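Local coordinates for probable protein phosphatase 2C 50 (Oryza sativa subsp. japonica, PDB 5ZCG) that probably removes phosphate from phosphoserine and phosphothreonine side chains of proteins, as a magnesium-dependent phosphatase of the PP2C family, at residues R10-E15 with L303-G308; D105-C110 with V157-G162; R189-A194 with A212-I217. The protein carries 5 engineered substitutions. One frame throughout, in Å; residues are numbered along the deposited sequence.

The PP2C fold packs helices on the outer faces of two antiparallel sheets, and the three contacts sample both layers. From the N terminus, the loop 10-15 after strand 3-9 is met almost at the end of the chain by 303-308, so contact 1 spans nearly the whole domain and encloses the other two. Contact 2 closes next, joining helix 99-118 to strand 155-161 of one sheet. Contact 3 follows in series, setting helix 186-194 against the loop that leads into strand 217-218. Contacts 2 and 3 touch, with Cys161 SG 3.5 Å from Ser216 N, whereas contact 1 stays about 17 Å and 14 Å from them, nearest atoms to nearest atoms.

Contact 1 (R10-E15 with L303-G308); sequences RGRSAE and LALKKG
Arg12 reaches from a type II' beta turn, Arg10 to Ser13, to the C-terminal end of helix 291-306, which closes in a Schellman motif with Gly308 as its C-prime residue. The polar part of the contact is a single hydrogen bond between the segments: Arg12 NH1 donates to Leu305 O over 3.2 Å, at an N-H...O angle of 156°. The oxygen is met on a lone pair, in the carbonyl plane, and lies at the guanidinium edge. A bend at chi3 (59°) turns the arginine chain toward the helix end. Leu305 O also accepts from Gly308 N, the inner bond of the Schellman motif, and Arg12 NH1 has a second acceptor in Ser309 O, so NH1 spans one carbonyl of the last helical turn and one just beyond the helix end.

The apolar part is a single approach: Leu305 brings its CD2 branch to 4.0 Å from Gly11 CA. The leucine side chain also packs on Ile313 of the adjoining strand.

Within the turn, Ser13 N bonds back to Arg10 O, which Asn312 ND2 also holds. Arg10 NH1 in addition donates to Ser13 O at 2.7 Å, the oxygen lying in the guanidinium plane.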
loop_
_atom_site.group_PDB
_atom_site.type_symbol
_atom_site.label_atom_id
_atom_site.label_comp_id
_atom_site.label_asym_id
_atom_site.label_seq_id
_atom_site.Cartn_x
_atom_site.Cartn_y
_atom_site.Cartn_z
ATOM N N ARG A 10 9.152 11.526 8.351
ATOM C CA ARG A 10 7.933 10.980 8.925
ATOM C C ARG A 10 6.910 12.074 9.207
ATOM O O ARG A 10 5.714 11.782 9.312
ATOM C CB ARG A 10 8.266 10.203 10.199
ATOM C CG ARG A 10 8.509 11.077 11.418
ATOM C CD ARG A 10 9.074 10.264 12.575
ATOM N NE ARG A 10 9.511 11.118 13.674
ATOM C CZ ARG A 10 8.686 11.742 14.511
ATOM N NH1 ARG A 10 7.372 11.608 14.374
ATOM N NH2 ARG A 10 9.171 12.500 15.484
ATOM N N GLY A 11 7.356 13.325 9.306
ATOM C CA GLY A 11 6.426 14.428 9.502
ATOM C C GLY A 11 5.755 14.356 10.859
ATOM O O GLY A 11 6.379 14.019 11.873
ATOM N N ARG A 12 4.466 14.676 10.886
ATOM C CA ARG A 12 3.733 14.607 12.144
ATOM C C ARG A 12 3.227 13.205 12.447
ATOM O O ARG A 12 2.557 13.015 13.467
ATOM C CB ARG A 12 2.561 15.595 12.152
ATOM C CG ARG A 12 2.028 15.983 10.791
ATOM C CD ARG A 12 0.989 17.091 10.900
ATOM N NE ARG A 12 1.527 18.294 11.526
ATOM C CZ ARG A 12 1.857 19.401 10.869
ATOM N NH1 ARG A 12 1.711 19.470 9.551
ATOM N NH2 ARG A 12 2.334 20.444 11.533
ATOM N N SER A 13 3.552 12.223 11.610
ATOM C CA SER A 13 3.183 10.848 11.891
ATOM C C SER A 13 4.197 10.227 12.844
ATOM O O SER A 13 5.364 10.630 12.894
ATOM C CB SER A 13 3.096 10.033 10.599
ATOM O OG SER A 13 1.905 10.337 9.891
ATOM N N ALA A 14 3.739 9.228 13.598
ATOM C CA ALA A 14 4.570 8.622 14.634
ATOM C C ALA A 14 5.806 7.958 14.033
ATOM O O ALA A 14 6.942 8.304 14.375
ATOM C CB ALA A 14 3.748 7.611 15.434
ATOM N N GLU A 15 5.608 6.989 13.141
ATOM C CA GLU A 15 6.715 6.271 12.526
ATOM C C GLU A 15 6.774 6.526 11.024
ATOM O O GLU A 15 5.782 6.883 10.382
ATOM C CB GLU A 15 6.625 4.768 12.816
ATOM C CG GLU A 15 7.197 4.409 14.181
ATOM C CD GLU A 15 6.223 3.648 15.055
ATOM O OE1 GLU A 15 6.376 3.706 16.292
ATOM O OE2 GLU A 15 5.322 2.977 14.509
ATOM N N LEU A 303 7.394 22.634 2.511
ATOM C CA LEU A 303 6.138 23.233 2.077
ATOM C C LEU A 303 4.957 22.358 2.461
ATOM O O LEU A 303 3.972 22.842 3.034
ATOM C CB LEU A 303 6.162 23.437 0.560
ATOM C CG LEU A 303 4.878 23.945 -0.092
ATOM C CD1 LEU A 303 4.369 25.195 0.636
ATOM C CD2 LEU A 303 5.104 24.222 -1.568
ATOM N N ALA A 304 5.042 21.059 2.152
ATOM C CA ALA A 304 3.967 20.146 2.520
ATOM C C ALA A 304 3.735 20.169 4.024
ATOM O O ALA A 304 2.587 20.174 4.485
ATOM C CB ALA A 304 4.281 18.727 2.046
ATOM N N LEU A 305 4.814 20.180 4.807
ATOM C CA LEU A 305 4.661 20.276 6.256
ATOM C C LEU A 305 3.931 21.556 6.648
ATOM O O LEU A 305 3.003 21.531 7.465
ATOM C CB LEU A 305 6.029 20.210 6.932
ATOM C CG LEU A 305 6.549 18.810 7.251
ATOM C CD1 LEU A 305 7.919 18.877 7.909
ATOM C CD2 LEU A 305 5.560 18.075 8.135
ATOM N N LYS A 306 4.324 22.686 6.051
ATOM C CA LYS A 306 3.727 23.974 6.399
ATOM C C LYS A 306 2.241 24.033 6.063
ATOM O O LYS A 306 1.479 24.721 6.752
ATOM C CB LYS A 306 4.481 25.101 5.693
ATOM C CG LYS A 306 4.071 26.519 6.104
ATOM C CD LYS A 306 4.295 26.783 7.590
ATOM C CE LYS A 306 3.983 28.239 7.934
ATOM N NZ LYS A 306 4.013 28.511 9.402
ATOM N N LYS A 307 1.808 23.342 5.011
ATOM C CA LYS A 307 0.411 23.390 4.594
ATOM C C LYS A 307 -0.450 22.344 5.288
ATOM O O LYS A 307 -1.599 22.127 4.883
ATOM C CB LYS A 307 0.296 23.252 3.077
ATOM C CG LYS A 307 1.238 24.174 2.312
ATOM C CD LYS A 307 0.834 24.354 0.850
ATOM C CE LYS A 307 -0.677 24.320 0.647
ATOM N NZ LYS A 307 -1.037 24.701 -0.753
ATOM N N GLY A 308 0.065 21.717 6.337
ATOM C CA GLY A 308 -0.747 20.900 7.209
ATOM C C GLY A 308 -0.779 19.421 6.900
ATOM O O GLY A 308 -1.648 18.723 7.432
#

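Contact 2 (D105-C110 with V157-G162); sequences DVFTKC and VVANCG
One helix-on-sheet interface of the domain is built here, where helix 99-118 lies against strand 155-161 and Phe107 faces Ala159. The ring carries the contact: the methyl of Ala159 sits over one of its faces in a CH-pi interaction, with CB 3.8 Å from the ring centroid and 25° off the normal. The methyl is displaced toward the rim on the CD1 side, and its nearest ring atom is Phe107 CD1, at 3.4 Å from Ala159 CB.

Two residues earlier on the same strand face, Val157 reaches the far end of the ring, near CE2, from the same side of its plane as the Ala159 methyl. Its CG1, anti to the backbone N (chi1 -171°), comes to 3.5 Å from Phe107 CE2, approaching obliquely. The phenyl group is therefore touched by two neighbouring side chains of one strand face, while the intervening Val158 points away from the helix.

In the PP2C fold two antiparallel sheets form a central sandwich with helices on the outside, and strand 155-161 lies between strands 143-151 and 231-236 of one sheet. The backbone of Ala159 pairs with Val148, whose side chain also touches Phe107. Leu80 of helix 67-91 reaches the same phenylalanine, so the ring is buried where two helices and two strands converge.

The packing across the contact is wholly apolar. On the outward side of the helix, one turn joins Lys109 NZ to Asp105 OD1 in a salt bridge of 3.6 Å, and Thr108 OG1 bonds to Asp104 O and to Lys229 NZ.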
loop_
_atom_site.group_PDB
_atom_site.type_symbol
_atom_site.label_atom_id
_atom_site.label_comp_id
_atom_site.label_asym_id
_atom_site.label_seq_id
_atom_site.Cartn_x
_atom_site.Cartn_y
_atom_site.Cartn_z
ATOM N N ASP A 105 4.633 -5.058 -20.348
ATOM C CA ASP A 105 4.817 -6.421 -19.872
ATOM C C ASP A 105 6.004 -6.530 -18.925
ATOM O O ASP A 105 5.920 -7.213 -17.903
ATOM C CB ASP A 105 4.989 -7.373 -21.056
ATOM C CG ASP A 105 5.154 -8.813 -20.622
ATOM O OD1 ASP A 105 4.185 -9.382 -20.083
ATOM O OD2 ASP A 105 6.250 -9.376 -20.815
ATOM N N VAL A 106 7.119 -5.870 -19.242
ATOM C CA VAL A 106 8.286 -5.991 -18.376
ATOM C C VAL A 106 8.013 -5.332 -17.024
ATOM O O VAL A 106 8.339 -5.895 -15.969
ATOM C CB VAL A 106 9.548 -5.432 -19.071
ATOM C CG1 VAL A 106 9.490 -3.920 -19.240
ATOM C CG2 VAL A 106 10.800 -5.832 -18.303
ATOM N N PHE A 107 7.330 -4.180 -17.017
ATOM C CA PHE A 107 7.031 -3.558 -15.727
ATOM C C PHE A 107 5.963 -4.339 -14.963
ATOM O O PHE A 107 6.056 -4.492 -13.737
ATOM C CB PHE A 107 6.606 -2.106 -15.927
ATOM C CG PHE A 107 7.751 -1.134 -15.891
ATOM C CD1 PHE A 107 8.466 -0.930 -14.719
ATOM C CD2 PHE A 107 8.111 -0.430 -17.020
ATOM C CE1 PHE A 107 9.515 -0.043 -14.684
ATOM C CE2 PHE A 107 9.167 0.460 -16.989
ATOM C CZ PHE A 107 9.868 0.653 -15.818
ATOM N N THR A 108 4.953 -4.860 -15.667
ATOM C CA THR A 108 3.919 -5.656 -15.014
ATOM C C THR A 108 4.517 -6.898 -14.369
ATOM O O THR A 108 4.206 -7.223 -13.216
ATOM C CB THR A 108 2.840 -6.038 -16.030
ATOM O OG1 THR A 108 2.102 -4.870 -16.408
ATOM C CG2 THR A 108 1.883 -7.075 -15.448
ATOM N N LYS A 109 5.392 -7.598 -15.102
ATOM C CA LYS A 109 6.021 -8.803 -14.576
ATOM C C LYS A 109 6.963 -8.486 -13.422
ATOM O O LYS A 109 7.027 -9.243 -12.450
ATOM C CB LYS A 109 6.774 -9.534 -15.693
ATOM C CG LYS A 109 5.960 -10.603 -16.422
ATOM C CD LYS A 109 4.681 -10.027 -17.017
ATOM C CE LYS A 109 3.601 -11.085 -17.181
ATOM N NZ LYS A 109 2.246 -10.467 -17.279
ATOM N N CYS A 110 7.698 -7.371 -13.501
ATOM C CA CYS A 110 8.572 -7.001 -12.390
ATOM C C CYS A 110 7.765 -6.713 -11.126
ATOM O O CYS A 110 8.074 -7.230 -10.040
ATOM C CB CYS A 110 9.422 -5.791 -12.780
ATOM S SG CYS A 110 10.122 -4.877 -11.380
ATOM N N VAL A 157 10.614 6.558 -18.540
ATOM C CA VAL A 157 9.571 5.536 -18.495
ATOM C C VAL A 157 9.053 5.428 -17.068
ATOM O O VAL A 157 9.818 5.153 -16.139
ATOM C CB VAL A 157 10.074 4.175 -18.996
ATOM C CG1 VAL A 157 8.905 3.211 -19.145
ATOM C CG2 VAL A 157 10.800 4.345 -20.312
ATOM N N VAL A 158 7.754 5.619 -16.894
ATOM C CA VAL A 158 7.145 5.674 -15.575
ATOM C C VAL A 158 6.229 4.474 -15.410
ATOM O O VAL A 158 5.422 4.174 -16.297
ATOM C CB VAL A 158 6.374 6.988 -15.367
ATOM C CG1 VAL A 158 5.440 6.853 -14.182
ATOM C CG2 VAL A 158 7.351 8.140 -15.179
ATOM N N ALA A 159 6.360 3.788 -14.279
ATOM C CA ALA A 159 5.421 2.748 -13.882
ATOM C C ALA A 159 4.848 3.123 -12.525
ATOM O O ALA A 159 5.598 3.323 -11.563
ATOM C CB ALA A 159 6.097 1.380 -13.821
ATOM N N ASN A 160 3.524 3.214 -12.445
ATOM C CA ASN A 160 2.859 3.631 -11.219
ATOM C C ASN A 160 1.871 2.573 -10.759
ATOM O O ASN A 160 1.082 2.058 -11.558
ATOM C CB ASN A 160 2.128 4.955 -11.406
ATOM C CG ASN A 160 1.312 5.331 -10.189
ATOM O OD1 ASN A 160 1.863 5.624 -9.130
ATOM N ND2 ASN A 160 -0.011 5.305 -10.326
ATOM N N CYS A 161 1.903 2.275 -9.464
ATOM C CA CYS A 161 0.964 1.358 -8.829
ATOM C C CYS A 161 0.623 1.963 -7.468
ATOM O O CYS A 161 1.435 1.905 -6.538
ATOM C CB CYS A 161 1.566 -0.035 -8.706
ATOM S SG CYS A 161 0.568 -1.207 -7.786
ATOM N N GLY A 162 -0.564 2.557 -7.360
ATOM C CA GLY A 162 -1.006 3.157 -6.111
ATOM C C GLY A 162 -1.344 4.630 -6.234
ATOM O O GLY A 162 -1.608 5.116 -7.339
#

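Contact 3 (R189-A194 with A212-I217); sequences RARIEA and AMSRSI
Arg191 leans from its helix with its guanidinium edge toward the backbone of Ser214. NH1 donates to Ser214 O at 3.1 Å, and the oxygen lies close to the guanidinium plane. Seen from the acceptor the approach is less regular: the donor stands 47° above the carbonyl plane. The N-H...O angle is 139°. CG is anti to the backbone N (chi1 166°) and the chain bends at chi3, which brings the guanidinium beside its neighbour Ile192, whose CG1 lies against one face, offset toward the rim.

Ile192 runs alongside and adds the apolar share. Its CD1 tip comes to 4.0 Å from Ser214 CB, the same carbon that Arg191 NH1 approaches to 3.7 Å. Ser214 is thus met by the arginine at its carbonyl and by both side chains at its CB.

Within the PP2C domain this joins the short helix 186-194 to the loop that runs from strand 205-207 into strand 217-218. Glu188, one turn before Ile192 on the helix, organises the polar side: its OE2 forms salt bridges with Arg191 NH1 and Arg215 NE and accepts a hydrogen bond from Ser214 OG.

Arg215 passes obliquely to the Arg191 guanidinium, its CG 4.1 Å from Arg191 NH1. The two positive groups are gathered round the shared carboxylate, which probably offsets their charge. Their outer nitrogens bond to backbone oxygens: Arg191 NH2 to Phe225 O and Arg215 NH1 to Lys229 O.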
loop_
_atom_site.group_PDB
_atom_site.type_symbol
_atom_site.label_atom_id
_atom_site.label_comp_id
_atom_site.label_asym_id
_atom_site.label_seq_id
_atom_site.Cartn_x
_atom_site.Cartn_y
_atom_site.Cartn_z
ATOM N N ARG A 189 -13.335 1.263 -10.175
ATOM C CA ARG A 189 -14.574 0.826 -9.544
ATOM C C ARG A 189 -15.256 -0.248 -10.379
ATOM O O ARG A 189 -15.775 -1.227 -9.834
ATOM C CB ARG A 189 -15.519 2.005 -9.330
ATOM C CG ARG A 189 -16.864 1.584 -8.757
ATOM C CD ARG A 189 -17.942 2.633 -8.988
ATOM N NE ARG A 189 -17.853 3.743 -8.043
ATOM C CZ ARG A 189 -18.226 3.672 -6.769
ATOM N NH1 ARG A 189 -18.702 2.537 -6.279
ATOM N NH2 ARG A 189 -18.112 4.735 -5.982
ATOM N N ALA A 190 -15.281 -0.073 -11.704
ATOM C CA ALA A 190 -15.892 -1.082 -12.563
ATOM C C ALA A 190 -15.196 -2.428 -12.412
ATOM O O ALA A 190 -15.858 -3.465 -12.309
ATOM C CB ALA A 190 -15.867 -0.615 -14.019
ATOM N N ARG A 191 -13.861 -2.430 -12.363
ATOM C CA ARG A 191 -13.120 -3.680 -12.201
ATOM C C ARG A 191 -13.411 -4.330 -10.851
ATOM O O ARG A 191 -13.697 -5.537 -10.772
ATOM C CB ARG A 191 -11.623 -3.408 -12.364
ATOM C CG ARG A 191 -10.715 -4.530 -11.911
ATOM C CD ARG A 191 -9.254 -4.159 -12.126
ATOM N NE ARG A 191 -8.808 -3.131 -11.190
ATOM C CZ ARG A 191 -8.442 -3.376 -9.936
ATOM N NH1 ARG A 191 -8.044 -2.384 -9.147
ATOM N NH2 ARG A 191 -8.466 -4.619 -9.474
ATOM N N ILE A 192 -13.356 -3.537 -9.774
ATOM C CA ILE A 192 -13.599 -4.075 -8.435
ATOM C C ILE A 192 -15.014 -4.636 -8.336
ATOM O O ILE A 192 -15.230 -5.744 -7.831
ATOM C CB ILE A 192 -13.345 -2.992 -7.369
ATOM C CG1 ILE A 192 -11.849 -2.680 -7.261
ATOM C CG2 ILE A 192 -13.904 -3.420 -6.012
ATOM C CD1 ILE A 192 -11.551 -1.350 -6.599
ATOM N N GLU A 193 -16.001 -3.877 -8.819
ATOM C CA GLU A 193 -17.390 -4.316 -8.752
ATOM C C GLU A 193 -17.644 -5.521 -9.647
ATOM O O GLU A 193 -18.487 -6.364 -9.321
ATOM C CB GLU A 193 -18.322 -3.163 -9.123
ATOM C CG GLU A 193 -18.502 -2.140 -8.006
ATOM C CD GLU A 193 -19.277 -0.913 -8.448
ATOM O OE1 GLU A 193 -19.585 -0.056 -7.588
ATOM O OE2 GLU A 193 -19.577 -0.803 -9.655
ATOM N N ALA A 194 -16.930 -5.627 -10.773
ATOM C CA ALA A 194 -17.057 -6.813 -11.607
ATOM C C ALA A 194 -16.503 -8.035 -10.899
ATOM O O ALA A 194 -16.991 -9.150 -11.119
ATOM C CB ALA A 194 -16.342 -6.607 -12.940
ATOM N N ALA A 212 -7.765 3.055 0.746
ATOM C CA ALA A 212 -8.044 4.206 -0.102
ATOM C C ALA A 212 -7.283 4.169 -1.419
ATOM O O ALA A 212 -7.074 5.221 -2.031
ATOM C CB ALA A 212 -7.736 5.505 0.654
ATOM N N MET A 213 -6.866 2.987 -1.858
ATOM C CA MET A 213 -6.216 2.802 -3.142
ATOM C C MET A 213 -6.661 1.470 -3.730
ATOM O O MET A 213 -6.930 0.510 -3.001
ATOM C CB MET A 213 -4.691 2.819 -3.024
ATOM C CG MET A 213 -4.119 1.670 -2.208
ATOM S SD MET A 213 -2.327 1.788 -2.093
ATOM C CE MET A 213 -2.158 3.528 -2.314
ATOM N N SER A 214 -6.758 1.426 -5.057
ATOM C CA SER A 214 -7.219 0.236 -5.758
ATOM C C SER A 214 -6.078 -0.660 -6.225
ATOM O O SER A 214 -6.334 -1.792 -6.648
ATOM C CB SER A 214 -8.088 0.634 -6.957
ATOM O OG SER A 214 -7.486 1.669 -7.707
ATOM N N ARG A 215 -4.836 -0.180 -6.175
ATOM C CA ARG A 215 -3.677 -0.969 -6.560
ATOM C C ARG A 215 -2.554 -0.710 -5.571
ATOM O O ARG A 215 -2.406 0.410 -5.070
ATOM C CB ARG A 215 -3.200 -0.641 -7.983
ATOM C CG ARG A 215 -4.303 -0.668 -9.021
ATOM C CD ARG A 215 -3.774 -0.922 -10.413
ATOM N NE ARG A 215 -4.805 -0.656 -11.408
ATOM C CZ ARG A 215 -4.601 -0.665 -12.719
ATOM N NH1 ARG A 215 -3.391 -0.929 -13.201
ATOM N NH2 ARG A 215 -5.606 -0.408 -13.546
ATOM N N SER A 216 -1.771 -1.747 -5.299
ATOM C CA SER A 216 -0.611 -1.651 -4.422
ATOM C C SER A 216 0.210 -2.923 -4.573
ATOM O O SER A 216 -0.206 -3.881 -5.232
ATOM C CB SER A 216 -1.019 -1.445 -2.958
ATOM O OG SER A 216 -1.063 -2.681 -2.271
ATOM N N ILE A 217 1.390 -2.912 -3.962
ATOM C CA ILE A 217 2.210 -4.102 -3.783
ATOM C C ILE A 217 1.977 -4.612 -2.369
ATOM O O ILE A 217 2.055 -3.841 -1.408
ATOM C CB ILE A 217 3.700 -3.801 -4.025
ATOM C CG1 ILE A 217 3.927 -3.364 -5.476
ATOM C CG2 ILE A 217 4.559 -5.016 -3.674
ATOM C CD1 ILE A 217 5.382 -3.281 -5.866
#